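Local structure of 1-carboxybiuret hydrolase subunit AtzE (Pseudomonas sp., 6C62) at residues A[257-262]-A[278-283]; A[261-266]-A[401-406]; A[289-294]-A[365-370]. The protein hydrolyses 1-carboxybiuret to urea-1,3-dicarboxylate and ammonia, an amidase-family step in the bacterial breakdown of atrazine. One frame throughout, in Å; residues are numbered along the deposited sequence. Where two conformers were deposited one is given.

Contact 1 (A[257-262]-A[278-283])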
loop_
_atom_site.group_PDB
_atom_site.type_symbol
_atom_site.label_atom_id
_atom_site.label_comp_id
_atom_site.label_asym_id
_atom_site.label_seq_id
_atom_site.Cartn_x
_atom_site.Cartn_y
_atom_site.Cartn_z
ATOM N N ILE A 257 -27.719 5.628 -17.645
ATOM C CA ILE A 257 -27.204 4.273 -17.899
ATOM C C ILE A 257 -26.535 4.269 -19.249
ATOM O O ILE A 257 -27.120 4.687 -20.229
ATOM C CB ILE A 257 -28.321 3.195 -17.805
ATOM C CG1 ILE A 257 -29.170 3.403 -16.536
ATOM C CG2 ILE A 257 -27.750 1.756 -17.893
ATOM C CD1 ILE A 257 -30.093 2.252 -16.177
ATOM N N GLY A 258 -25.300 3.809 -19.307
ATOM C CA GLY A 258 -24.553 3.716 -20.531
ATOM C C GLY A 258 -24.007 2.350 -20.853
ATOM O O GLY A 258 -23.944 1.462 -19.992
ATOM N N VAL A 259 -23.613 2.191 -22.110
ATOM C CA VAL A 259 -23.038 0.963 -22.627
ATOM C C VAL A 259 -21.557 1.181 -22.913
ATOM O O VAL A 259 -21.203 2.128 -23.635
ATOM C CB VAL A 259 -23.723 0.553 -23.957
ATOM C CG1 VAL A 259 -23.166 -0.731 -24.498
ATOM C CG2 VAL A 259 -25.196 0.388 -23.781
ATOM N N LEU A 260 -20.681 0.327 -22.361
ATOM C CA LEU A 260 -19.241 0.508 -22.545
ATOM C C LEU A 260 -18.837 0.119 -23.946
ATOM O O LEU A 260 -19.316 -0.861 -24.447
ATOM C CB LEU A 260 -18.409 -0.277 -21.531
ATOM C CG LEU A 260 -18.565 0.150 -20.074
ATOM C CD1 LEU A 260 -17.639 -0.664 -19.199
ATOM C CD2 LEU A 260 -18.248 1.636 -19.929
ATOM N N GLY A 261 -17.981 0.909 -24.579
ATOM C CA GLY A 261 -17.463 0.592 -25.882
ATOM C C GLY A 261 -15.995 0.281 -25.816
ATOM O O GLY A 261 -15.469 -0.093 -24.746
ATOM N N GLY A 262 -15.335 0.482 -26.948
ATOM C CA GLY A 262 -13.896 0.250 -27.115
ATOM C C GLY A 262 -13.464 -1.140 -26.678
ATOM O O GLY A 262 -13.923 -2.112 -27.267
ATOM N N VAL A 278 -29.433 -6.359 -25.842
ATOM C CA VAL A 278 -30.780 -6.560 -25.286
ATOM C C VAL A 278 -30.908 -6.022 -23.893
ATOM O O VAL A 278 -31.960 -5.453 -23.550
ATOM C CB VAL A 278 -31.276 -8.034 -25.317
ATOM C CG1 VAL A 278 -32.640 -8.138 -24.650
ATOM C CG2 VAL A 278 -31.350 -8.503 -26.765
ATOM N N ALA A 279 -29.862 -6.163 -23.080
ATOM C CA ALA A 279 -29.893 -5.568 -21.719
ATOM C C ALA A 279 -30.002 -4.025 -21.793
ATOM O O ALA A 279 -30.777 -3.424 -21.076
ATOM C CB ALA A 279 -28.681 -6.002 -20.904
ATOM N N ALA A 280 -29.221 -3.422 -22.674
ATOM C CA ALA A 280 -29.232 -1.953 -22.932
ATOM C C ALA A 280 -30.618 -1.423 -23.346
ATOM O O ALA A 280 -31.117 -0.437 -22.777
ATOM C CB ALA A 280 -28.196 -1.619 -24.014
ATOM N N LEU A 281 -31.231 -2.104 -24.315
ATOM C CA LEU A 281 -32.619 -1.794 -24.741
ATOM C C LEU A 281 -33.599 -1.851 -23.582
ATOM O O LEU A 281 -34.376 -0.910 -23.370
ATOM C CB LEU A 281 -33.086 -2.739 -25.854
ATOM C CG LEU A 281 -34.461 -2.541 -26.530
ATOM C CD1 LEU A 281 -34.739 -1.086 -26.876
ATOM C CD2 LEU A 281 -34.516 -3.448 -27.758
ATOM N N THR A 282 -33.536 -2.920 -22.795
ATOM C CA THR A 282 -34.429 -3.057 -21.649
ATOM C C THR A 282 -34.225 -1.980 -20.606
ATOM O O THR A 282 -35.192 -1.523 -20.012
ATOM C CB THR A 282 -34.199 -4.401 -20.951
ATOM O OG1 THR A 282 -34.142 -5.429 -21.941
ATOM C CG2 THR A 282 -35.295 -4.683 -19.927
ATOM N N LEU A 283 -32.962 -1.594 -20.366
ATOM C CA LEU A 283 -32.624 -0.565 -19.390
ATOM C C LEU A 283 -32.646 0.865 -19.910
ATOM O O LEU A 283 -32.355 1.780 -19.159
ATOM C CB LEU A 283 -31.226 -0.845 -18.764
ATOM C CG LEU A 283 -31.187 -2.175 -17.976
ATOM C CD1 LEU A 283 -29.768 -2.535 -17.605
ATOM C CD2 LEU A 283 -32.003 -2.113 -16.709
#
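Ile257 begins the contact by directing the end of its side chain at the last turn of helix 270-283. Its CG1 branch lies beside the backbone N (chi1 -47°), and the extended chain carries CD1 to within 3.8 Å of Leu283 O and 4.2 Å of Leu283 CB. The two side chains cross roughly at right angles, and Ile257 meets the CB end of Leu283, whose side chain also touches Leu430 and Val446. The strand and helix form the first half of a beta-alpha-beta crossover: strand 257-260 leads through helix 270-283 to the adjacent parallel strand 288-289, at one margin of the mixed sheet of this amidase fold. Two residues along the strand from Ile257 comes Val259, again on the helix side. Its CG2 branch, anti to the carbonyl carbon, comes within 3.6 Å of Ala280 CB, and the small alanine lets the backbones approach to 6.9 Å between the CA atoms of Val259 and Ala280. On the strand itself, backbone hydrogen bonds run from Gly258 to Ile366 and Ile368 on one side and from Val259 to Glu287 and Val289 on the other.

Contact 2 (A[261-266]-A[401-406])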
loop_
_atom_site.group_PDB
_atom_site.type_symbol
_atom_site.label_atom_id
_atom_site.label_comp_id
_atom_site.label_asym_id
_atom_site.label_seq_id
_atom_site.Cartn_x
_atom_site.Cartn_y
_atom_site.Cartn_z
ATOM N N GLY A 261 -17.981 0.909 -24.579
ATOM C CA GLY A 261 -17.463 0.592 -25.882
ATOM C C GLY A 261 -15.995 0.281 -25.816
ATOM O O GLY A 261 -15.469 -0.093 -24.746
ATOM N N GLY A 262 -15.335 0.482 -26.948
ATOM C CA GLY A 262 -13.896 0.250 -27.115
ATOM C C GLY A 262 -13.464 -1.140 -26.678
ATOM O O GLY A 262 -13.923 -2.112 -27.267
ATOM N N TRP A 263 -12.630 -1.222 -25.636
ATOM C CA TRP A 263 -12.134 -2.502 -25.097
ATOM C C TRP A 263 -13.275 -3.509 -24.880
ATOM O O TRP A 263 -13.143 -4.695 -25.189
ATOM C CB TRP A 263 -11.440 -2.252 -23.741
ATOM C CG TRP A 263 -11.036 -3.481 -23.009
ATOM C CD1 TRP A 263 -11.722 -4.087 -21.999
ATOM C CD2 TRP A 263 -9.855 -4.245 -23.204
ATOM N NE1 TRP A 263 -11.038 -5.203 -21.566
ATOM C CE2 TRP A 263 -9.891 -5.318 -22.295
ATOM C CE3 TRP A 263 -8.781 -4.136 -24.066
ATOM C CZ2 TRP A 263 -8.870 -6.282 -22.229
ATOM C CZ3 TRP A 263 -7.761 -5.078 -23.984
ATOM C CH2 TRP A 263 -7.830 -6.153 -23.098
ATOM N N PHE A 264 -14.384 -3.018 -24.353
ATOM C CA PHE A 264 -15.516 -3.849 -23.990
ATOM C C PHE A 264 -16.406 -4.287 -25.184
ATOM O O PHE A 264 -17.284 -5.178 -25.022
ATOM C CB PHE A 264 -16.339 -3.158 -22.931
ATOM C CG PHE A 264 -15.613 -2.979 -21.643
ATOM C CD1 PHE A 264 -15.617 -3.998 -20.685
ATOM C CD2 PHE A 264 -14.867 -1.833 -21.395
ATOM C CE1 PHE A 264 -14.925 -3.824 -19.499
ATOM C CE2 PHE A 264 -14.168 -1.669 -20.205
ATOM C CZ PHE A 264 -14.218 -2.666 -19.271
ATOM N N ARG A 265 -16.164 -3.698 -26.350
ATOM C CA ARG A 265 -16.732 -4.205 -27.614
ATOM C C ARG A 265 -15.756 -5.057 -28.404
ATOM O O ARG A 265 -16.117 -6.165 -28.908
ATOM C CB ARG A 265 -17.197 -3.036 -28.460
ATOM C CG ARG A 265 -17.990 -3.517 -29.665
ATOM C CD ARG A 265 -18.743 -2.374 -30.302
ATOM N NE ARG A 265 -19.357 -2.777 -31.576
ATOM C CZ ARG A 265 -20.479 -3.501 -31.674
ATOM N NH1 ARG A 265 -21.150 -3.949 -30.585
ATOM N NH2 ARG A 265 -20.963 -3.756 -32.884
ATOM N N ASP A 266 -14.523 -4.572 -28.519
ATOM C CA ASP A 266 -13.435 -5.270 -29.221
ATOM C C ASP A 266 -13.156 -6.673 -28.652
ATOM O O ASP A 266 -12.728 -7.560 -29.406
ATOM C CB ASP A 266 -12.114 -4.521 -29.068
ATOM C CG ASP A 266 -12.102 -3.118 -29.728
ATOM O OD1 ASP A 266 -13.061 -2.746 -30.461
ATOM O OD2 ASP A 266 -11.135 -2.344 -29.392
ATOM N N THR A 401 -13.738 -8.584 -17.274
ATOM C CA THR A 401 -13.947 -8.440 -15.830
ATOM C C THR A 401 -12.779 -7.703 -15.156
ATOM O O THR A 401 -12.977 -6.911 -14.218
ATOM C CB THR A 401 -14.148 -9.811 -15.148
ATOM O OG1 THR A 401 -13.142 -10.734 -15.572
ATOM C CG2 THR A 401 -15.447 -10.368 -15.510
ATOM N N GLN A 402 -11.576 -7.997 -15.613
ATOM C CA GLN A 402 -10.352 -7.590 -14.946
ATOM C C GLN A 402 -10.157 -6.063 -14.783
ATOM O O GLN A 402 -9.744 -5.627 -13.726
ATOM C CB GLN A 402 -9.134 -8.270 -15.610
ATOM C CG GLN A 402 -7.856 -8.162 -14.791
ATOM C CD GLN A 402 -6.829 -9.248 -15.069
ATOM O OE1 GLN A 402 -6.870 -9.874 -16.120
ATOM N NE2 GLN A 402 -5.971 -9.561 -14.095
ATOM N N PRO A 403 -10.520 -5.258 -15.781
ATOM C CA PRO A 403 -10.381 -3.777 -15.586
ATOM C C PRO A 403 -11.306 -3.222 -14.492
ATOM O O PRO A 403 -10.966 -2.245 -13.837
ATOM C CB PRO A 403 -10.816 -3.205 -16.949
ATOM C CG PRO A 403 -10.678 -4.354 -17.950
ATOM C CD PRO A 403 -10.964 -5.591 -17.148
ATOM N N VAL A 404 -12.440 -3.848 -14.273
ATOM C CA VAL A 404 -13.480 -3.301 -13.397
ATOM C C VAL A 404 -13.231 -3.584 -11.908
ATOM O O VAL A 404 -13.334 -2.682 -11.052
ATOM C CB VAL A 404 -14.870 -3.858 -13.815
ATOM C CG1 VAL A 404 -15.947 -3.308 -12.900
ATOM C CG2 VAL A 404 -15.149 -3.553 -15.298
ATOM N N SER A 405 -12.850 -4.808 -11.585
ATOM C CA SER A 405 -12.447 -5.146 -10.228
ATOM C C SER A 405 -11.181 -4.398 -9.755
ATOM O O SER A 405 -10.999 -4.204 -8.581
ATOM C CB SER A 405 -12.300 -6.676 -10.080
ATOM O OG SER A 405 -11.715 -7.185 -11.225
ATOM N N PHE A 406 -10.352 -3.935 -10.684
ATOM C CA PHE A 406 -9.129 -3.248 -10.313
ATOM C C PHE A 406 -9.420 -1.874 -9.651
ATOM O O PHE A 406 -8.722 -1.440 -8.742
ATOM C CB PHE A 406 -8.245 -3.093 -11.526
ATOM C CG PHE A 406 -6.859 -2.627 -11.203
ATOM C CD1 PHE A 406 -6.093 -3.310 -10.247
ATOM C CD2 PHE A 406 -6.323 -1.502 -11.799
ATOM C CE1 PHE A 406 -4.822 -2.849 -9.885
ATOM C CE2 PHE A 406 -5.072 -1.050 -11.424
ATOM C CZ PHE A 406 -4.302 -1.743 -10.531
#
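Trp263 and Pro403 face each other from the opening turns of two short helices, their CA atoms 9.8 Å apart, while Phe264 and Thr401 keep a similar CA spacing of 9.5 Å. Side chains therefore span the whole gap. Within the amidase fold this joins the single turn 263-266, which follows strand 257-260, to helix 402-407. Gly262 is the N-cap residue of that turn, with a positive phi of 53°, and its carbonyl O accepts from both Asp266 N (2.8 Å) and Arg265 N (2.9 Å). Pro403 turns its CG to both aromatic residues. Phe264 reaches out with its far end, placing CZ 4.1 Å from Pro403 CG and 4.2 Å from Val404 CG2, so that one ring atom touches two successive residues of the helix. Trp263 extends with CG anti to the backbone N (chi1 173°), which brings the five-membered ring of the indole over the phenyl ring of Phe264: Trp263 CD1 stands 3.7 Å above its plane, over the centre. The indole approaches Pro403 obliquely, and its N-H is committed to Leu399 O, just before helix 402-407; the same NE1 of Trp263 lies 3.7 Å from Pro403 CG.

Contact 3 (A[289-294]-A[365-370])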
loop_
_atom_site.group_PDB
_atom_site.type_symbol
_atom_site.label_atom_id
_atom_site.label_comp_id
_atom_site.label_asym_id
_atom_site.label_seq_id
_atom_site.Cartn_x
_atom_site.Cartn_y
_atom_site.Cartn_z
ATOM N N VAL A 289 -20.132 4.672 -23.996
ATOM C CA VAL A 289 -19.258 5.374 -23.068
ATOM C C VAL A 289 -17.873 4.654 -23.097
ATOM O O VAL A 289 -17.809 3.419 -23.107
ATOM C CB VAL A 289 -19.814 5.237 -21.640
ATOM C CG1 VAL A 289 -18.902 5.860 -20.607
ATOM C CG2 VAL A 289 -21.168 5.827 -21.553
ATOM N N MET A 290 -16.775 5.419 -23.099
ATOM C CA MET A 290 -15.437 4.818 -22.997
ATOM C C MET A 290 -15.007 4.756 -21.527
ATOM O O MET A 290 -15.071 5.721 -20.820
ATOM C CB MET A 290 -14.416 5.563 -23.854
ATOM C CG MET A 290 -14.892 5.597 -25.329
ATOM S SD MET A 290 -15.128 3.924 -26.080
ATOM C CE MET A 290 -13.422 3.759 -26.622
ATOM N N TRP A 291 -14.590 3.584 -21.097
ATOM C CA TRP A 291 -14.011 3.387 -19.766
ATOM C C TRP A 291 -12.567 3.892 -19.867
ATOM O O TRP A 291 -11.884 3.627 -20.869
ATOM C CB TRP A 291 -14.065 1.908 -19.432
ATOM C CG TRP A 291 -13.593 1.524 -18.052
ATOM C CD1 TRP A 291 -12.329 1.220 -17.706
ATOM C CD2 TRP A 291 -14.380 1.324 -16.900
ATOM N NE1 TRP A 291 -12.275 0.855 -16.404
ATOM C CE2 TRP A 291 -13.522 0.926 -15.874
ATOM C CE3 TRP A 291 -15.733 1.445 -16.627
ATOM C CZ2 TRP A 291 -13.952 0.637 -14.610
ATOM C CZ3 TRP A 291 -16.183 1.179 -15.336
ATOM C CH2 TRP A 291 -15.293 0.773 -14.334
ATOM N N PRO A 292 -12.100 4.668 -18.884
ATOM C CA PRO A 292 -10.711 5.148 -18.994
ATOM C C PRO A 292 -9.617 4.029 -18.922
ATOM O O PRO A 292 -9.624 3.194 -18.000
ATOM C CB PRO A 292 -10.612 6.096 -17.788
ATOM C CG PRO A 292 -11.483 5.430 -16.762
ATOM C CD PRO A 292 -12.691 5.074 -17.600
ATOM N N ASP A 293 -8.708 4.023 -19.875
ATOM C CA ASP A 293 -7.511 3.204 -19.839
ATOM C C ASP A 293 -7.803 1.730 -19.545
ATOM O O ASP A 293 -7.102 1.109 -18.737
ATOM C CB ASP A 293 -6.547 3.714 -18.744
ATOM C CG ASP A 293 -6.015 5.121 -19.006
ATOM O OD1 ASP A 293 -5.938 5.527 -20.185
ATOM O OD2 ASP A 293 -5.667 5.822 -18.022
ATOM N N ALA A 294 -8.783 1.150 -20.202
ATOM C CA ALA A 294 -9.279 -0.196 -19.767
ATOM C C ALA A 294 -8.212 -1.268 -19.954
ATOM O O ALA A 294 -8.009 -2.096 -19.065
ATOM C CB ALA A 294 -10.533 -0.571 -20.520
ATOM N N ASP A 365 -24.679 6.586 -13.710
ATOM C CA ASP A 365 -25.128 5.800 -12.554
ATOM C C ASP A 365 -24.794 4.301 -12.717
ATOM O O ASP A 365 -24.309 3.670 -11.769
ATOM C CB ASP A 365 -26.609 6.008 -12.310
ATOM C CG ASP A 365 -26.923 7.483 -12.022
ATOM O OD1 ASP A 365 -26.406 7.940 -10.999
ATOM O OD2 ASP A 365 -27.572 8.213 -12.867
ATOM N N ILE A 366 -25.054 3.768 -13.913
ATOM C CA ILE A 366 -24.784 2.353 -14.236
ATOM C C ILE A 366 -24.141 2.269 -15.621
ATOM O O ILE A 366 -24.559 3.006 -16.550
ATOM C CB ILE A 366 -26.083 1.538 -14.178
ATOM C CG1 ILE A 366 -26.615 1.454 -12.783
ATOM C CG2 ILE A 366 -25.873 0.108 -14.624
ATOM C CD1 ILE A 366 -28.092 1.486 -12.774
ATOM N N LEU A 367 -23.150 1.399 -15.769
ATOM C CA LEU A 367 -22.537 1.105 -17.064
ATOM C C LEU A 367 -22.635 -0.380 -17.333
ATOM O O LEU A 367 -22.485 -1.182 -16.406
ATOM C CB LEU A 367 -21.089 1.590 -17.136
ATOM C CG LEU A 367 -20.955 3.129 -16.964
ATOM C CD1 LEU A 367 -19.517 3.546 -16.718
ATOM C CD2 LEU A 367 -21.454 3.844 -18.217
ATOM N N ILE A 368 -22.883 -0.745 -18.598
ATOM C CA ILE A 368 -23.130 -2.119 -18.984
ATOM C C ILE A 368 -22.013 -2.672 -19.865
ATOM O O ILE A 368 -21.585 -2.056 -20.848
ATOM C CB ILE A 368 -24.417 -2.211 -19.819
ATOM C CG1 ILE A 368 -25.579 -1.595 -19.072
ATOM C CG2 ILE A 368 -24.731 -3.677 -20.118
ATOM C CD1 ILE A 368 -26.784 -1.476 -19.999
ATOM N N ALA A 369 -21.585 -3.870 -19.546
ATOM C CA ALA A 369 -20.627 -4.605 -20.352
ATOM C C ALA A 369 -20.923 -6.083 -20.328
ATOM O O ALA A 369 -21.654 -6.547 -19.470
ATOM C CB ALA A 369 -19.227 -4.349 -19.793
ATOM N N PRO A 370 -20.323 -6.854 -21.240
ATOM C CA PRO A 370 -20.486 -8.289 -21.109
ATOM C C PRO A 370 -19.593 -8.803 -20.005
ATOM O O PRO A 370 -18.599 -8.165 -19.653
ATOM C CB PRO A 370 -20.054 -8.845 -22.484
ATOM C CG PRO A 370 -19.622 -7.653 -23.324
ATOM C CD PRO A 370 -19.453 -6.490 -22.377
#
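Leu367 supplies the apolar contact from strand 366-370, giving one methyl to each of two partners. CD2 of Leu367 sits against the whole branch of Val289, 3.9 Å from CG2 of Val289 and hardly farther from its CB and CG1. The other methyl, CD1 of Leu367, approaches the indole of Trp291 obliquely, 4.3 Å from CZ3. The first torsion of the leucine sets CG beside its backbone N (chi1 -61°), and the second (chi2 167°) places CD2 at Val289 and CD1 at Trp291. Strand 257-260 lies between these segments in the sheet, yet the side chains meet over it: CD2 of Leu367 rests 3.9 Å from CA of Gly258, where no side chain separates it from Val289. Leu260 of the same strand touches both Leu367 and Trp291, and Leu360 of helix 340-360 also packs on Leu367.

Among flat groups, the Trp291 ring carries Pro292 CD 3.6 Å above one face, displaced toward the rim. No hydrogen bond crosses between the segments; NE1 of Trp291 is hydrogen-bonded to Tyr353 OH. Cohesion between the segments thus rests on van der Waals contact between buried apolar groups, while the indole's polar atom is satisfied by helix 340-360.

In the fold
Strand 257-260 lies at the middle of the group, between strands 366-370 and 288-289, all parallel, at one margin of the mixed sheet. Contact 1 covers one face with helix 270-283 and contact 3 the other, their centres about 9 Å apart. Backbone pairs Gly258 O to Ile368 N and Val259 O to Val289 N, each 2.8 Å and probably hydrogen bonds, join the two. Contact 2 starts where the strand runs out, its centre about 7 Å from contact 3 and about 14 Å from contact 1. Along the chain contact 1 closes first, and contact 3 is nested inside contact 2. Sequence-distant parts thus meet at one sheet margin, away from the predicted catalytic residues.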